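Local coordinates for protein probable porin (Pseudomonas aeruginosa, PDB 4FSO) that forms a beta-barrel in the outer membrane and probably acts as a porin, letting small solutes pass, at residues D66-L71 with Y119-P124. Numbering follows the deposited sequence.
Sequences DTLAML and YGAMLP
Leu68, midway along 66-71, faces the backbone of 119-124 where the CA atoms of Leu68 and Ala121 come within 7.3 Å, and no hydrogen bond joins the two segments. Residues 66-71 run as regular extended strand, bonded through their backbone to the neighbouring strands 41-53 and 101-112. The other segment turns a corner at Gly120, whose positive phi (128°) belongs to a conformation that favours glycine, and from there Ala121 to Leu123 leave the line of the wall. In this OprD-family barrel Leu68 and Met70 point toward 119-124 and Thr67 points away; past the corner the chain turns inward, and Ala121 to Leu123 lie over the inner face of strand 62-72. Leu68 carries the contact with both methyls. Leu68 CD1 sits 4.3 Å from Ala121 O and 4.5 Å from Ala121 CB. On the other branch, Leu68 CD2 meets Leu123 CD1 at 4.2 Å, the two side chains running at a slant to each other. With CG anti to the carbonyl carbon (chi1 -56°), Leu123 directs its CD1 at the CD2 of Leu68. Leu140 of strand 140-142 touches both Leu123 and Met70, extending this apolar patch, and His142 of the same strand touches Ala121.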
ATOM      1  N   ASP A  66      17.872   6.401 -12.131  1.00 29.28           N
ATOM      2  CA  ASP A  66      17.354   5.776 -10.929  1.00 29.74           C
ATOM      3  C   ASP A  66      17.638   4.300 -11.001  1.00 39.25           C
ATOM      4  O   ASP A  66      17.501   3.666 -12.050  1.00 46.92           O
ATOM      5  CB  ASP A  66      15.855   6.005 -10.821  1.00 34.62           C
ATOM      6  CG  ASP A  66      15.527   7.381 -10.317  1.00 45.35           C
ATOM      7  OD1 ASP A  66      16.470   8.188 -10.147  1.00 55.14           O
ATOM      8  OD2 ASP A  66      14.333   7.654 -10.087  1.00 54.35           O
ATOM      9  N   THR A  67      18.052   3.749  -9.877  1.00 37.01           N
ATOM     10  CA  THR A  67      18.524   2.391  -9.885  1.00 39.64           C
ATOM     11  C   THR A  67      18.103   1.699  -8.624  1.00 41.62           C
ATOM     12  O   THR A  67      18.271   2.224  -7.513  1.00 39.29           O
ATOM     13  CB  THR A  67      20.028   2.371  -9.959  1.00 53.30           C
ATOM     14  OG1 THR A  67      20.521   3.470  -9.191  1.00 56.54           O
ATOM     15  CG2 THR A  67      20.485   2.539 -11.397  1.00 62.72           C
ATOM     16  N   LEU A  68      17.543   0.512  -8.800  1.00 35.20           N
ATOM     17  CA  LEU A  68      17.204  -0.314  -7.663  1.00 33.06           C
ATOM     18  C   LEU A  68      17.963  -1.625  -7.690  1.00 34.15           C
ATOM     19  O   LEU A  68      18.098  -2.274  -8.730  1.00 36.96           O
ATOM     20  CB  LEU A  68      15.707  -0.554  -7.618  1.00 45.58           C
ATOM     21  CG  LEU A  68      14.967   0.726  -7.274  1.00 51.05           C
ATOM     22  CD1 LEU A  68      13.834   0.951  -8.274  1.00 60.32           C
ATOM     23  CD2 LEU A  68      14.465   0.668  -5.831  1.00 50.02           C
ATOM     24  N   ALA A  69      18.480  -2.001  -6.533  1.00 33.82           N
ATOM     25  CA  ALA A  69      19.171  -3.263  -6.406  1.00 45.35           C
ATOM     26  C   ALA A  69      18.705  -3.884  -5.110  1.00 47.31           C
ATOM     27  O   ALA A  69      18.633  -3.194  -4.084  1.00 42.34           O
ATOM     28  CB  ALA A  69      20.667  -3.042  -6.380  1.00 48.30           C
ATOM     29  N   MET A  70      18.362  -5.170  -5.154  1.00 39.45           N
ATOM     30  CA  MET A  70      17.918  -5.850  -3.944  1.00 43.00           C
ATOM     31  C   MET A  70      18.560  -7.211  -3.804  1.00 46.16           C
ATOM     32  O   MET A  70      18.898  -7.865  -4.795  1.00 51.92           O
ATOM     33  CB  MET A  70      16.399  -5.977  -3.916  1.00 53.69           C
ATOM     34  CG  MET A  70      15.695  -4.669  -4.144  1.00 57.49           C
ATOM     35  SD  MET A  70      14.085  -4.887  -4.887  1.00 65.27           S
ATOM     36  CE  MET A  70      13.708  -3.190  -5.331  1.00 99.22           C
ATOM     37  N   LEU A  71      18.715  -7.628  -2.554  1.00 40.71           N
ATOM     38  CA  LEU A  71      19.429  -8.851  -2.231  1.00 45.90           C
ATOM     39  C   LEU A  71      18.831  -9.475  -0.969  1.00 49.48           C
ATOM     40  O   LEU A  71      18.827  -8.855   0.103  1.00 54.68           O
ATOM     41  CB  LEU A  71      20.916  -8.547  -2.010  1.00 38.79           C
ATOM     42  CG  LEU A  71      21.744  -9.823  -1.873  1.00 47.76           C
ATOM     43  CD1 LEU A  71      21.779 -10.556  -3.215  1.00 52.55           C
ATOM     44  CD2 LEU A  71      23.146  -9.551  -1.347  1.00 52.21           C
ATOM     45  N   TYR A 119      11.323   5.939 -17.402  1.00 28.40           N
ATOM     46  CA  TYR A 119      11.138   4.680 -18.092  1.00 29.63           C
ATOM     47  C   TYR A 119      12.107   3.720 -17.432  1.00 34.17           C
ATOM     48  O   TYR A 119      13.246   4.083 -17.181  1.00 42.07           O
ATOM     49  CB  TYR A 119      11.416   4.841 -19.596  1.00 34.47           C
ATOM     50  CG  TYR A 119      10.983   3.667 -20.462  1.00 66.78           C
ATOM     51  CD1 TYR A 119      11.059   2.351 -20.002  1.00 79.13           C
ATOM     52  CD2 TYR A 119      10.507   3.876 -21.748  1.00 82.68           C
ATOM     53  CE1 TYR A 119      10.672   1.284 -20.786  1.00 89.71           C
ATOM     54  CE2 TYR A 119      10.115   2.810 -22.549  1.00 95.69           C
ATOM     55  CZ  TYR A 119      10.201   1.517 -22.058  1.00101.59           C
ATOM     56  OH  TYR A 119       9.816   0.456 -22.843  1.00108.77           O
ATOM     57  N   GLY A 120      11.634   2.510 -17.129  1.00 40.86           N
ATOM     58  CA  GLY A 120      12.446   1.478 -16.506  1.00 42.17           C
ATOM     59  C   GLY A 120      11.835   0.871 -15.249  1.00 36.39           C
ATOM     60  O   GLY A 120      10.630   0.683 -15.161  1.00 37.72           O
ATOM     61  N   ALA A 121      12.682   0.572 -14.273  1.00 21.37           N
ATOM     62  CA  ALA A 121      12.266  -0.094 -13.047  1.00 28.25           C
ATOM     63  C   ALA A 121      11.576   0.877 -12.062  1.00 37.36           C
ATOM     64  O   ALA A 121      11.928   2.040 -11.978  1.00 35.50           O
ATOM     65  CB  ALA A 121      13.469  -0.814 -12.396  1.00 18.61           C
ATOM     66  N   MET A 122      10.579   0.395 -11.330  1.00 41.09           N
ATOM     67  CA  MET A 122       9.670   1.294 -10.631  1.00 39.12           C
ATOM     68  C   MET A 122       8.977   0.696  -9.392  1.00 42.63           C
ATOM     69  O   MET A 122       8.516  -0.461  -9.405  1.00 45.09           O
ATOM     70  CB  MET A 122       8.592   1.777 -11.606  1.00 37.61           C
ATOM     71  CG  MET A 122       8.985   2.942 -12.461  1.00 47.09           C
ATOM     72  SD  MET A 122       7.646   3.338 -13.584  1.00 54.78           S
ATOM     73  CE  MET A 122       6.385   3.787 -12.393  1.00 99.06           C
ATOM     74  N   LEU A 123       8.896   1.513  -8.340  1.00 30.78           N
ATOM     75  CA  LEU A 123       8.023   1.250  -7.198  1.00 38.04           C
ATOM     76  C   LEU A 123       6.810   2.195  -7.188  1.00 41.24           C
ATOM     77  O   LEU A 123       6.865   3.278  -6.599  1.00 45.86           O
ATOM     78  CB  LEU A 123       8.799   1.401  -5.888  1.00 40.02           C
ATOM     79  CG  LEU A 123      10.070   0.564  -5.705  1.00 35.85           C
ATOM     80  CD1 LEU A 123      10.602   0.638  -4.262  1.00 34.37           C
ATOM     81  CD2 LEU A 123       9.766  -0.840  -6.080  1.00 31.05           C
ATOM     82  N   PRO A 124       5.709   1.795  -7.844  1.00 38.07           N
ATOM     83  CA  PRO A 124       4.548   2.692  -7.877  1.00 27.49           C
ATOM     84  C   PRO A 124       3.887   2.821  -6.503  1.00 24.46           C
ATOM     85  O   PRO A 124       3.789   1.837  -5.783  1.00 21.30           O
ATOM     86  CB  PRO A 124       3.598   2.005  -8.868  1.00 18.39           C
ATOM     87  CG  PRO A 124       4.442   0.967  -9.582  1.00 27.47           C
ATOM     88  CD  PRO A 124       5.467   0.549  -8.588  1.00 32.76           C
TER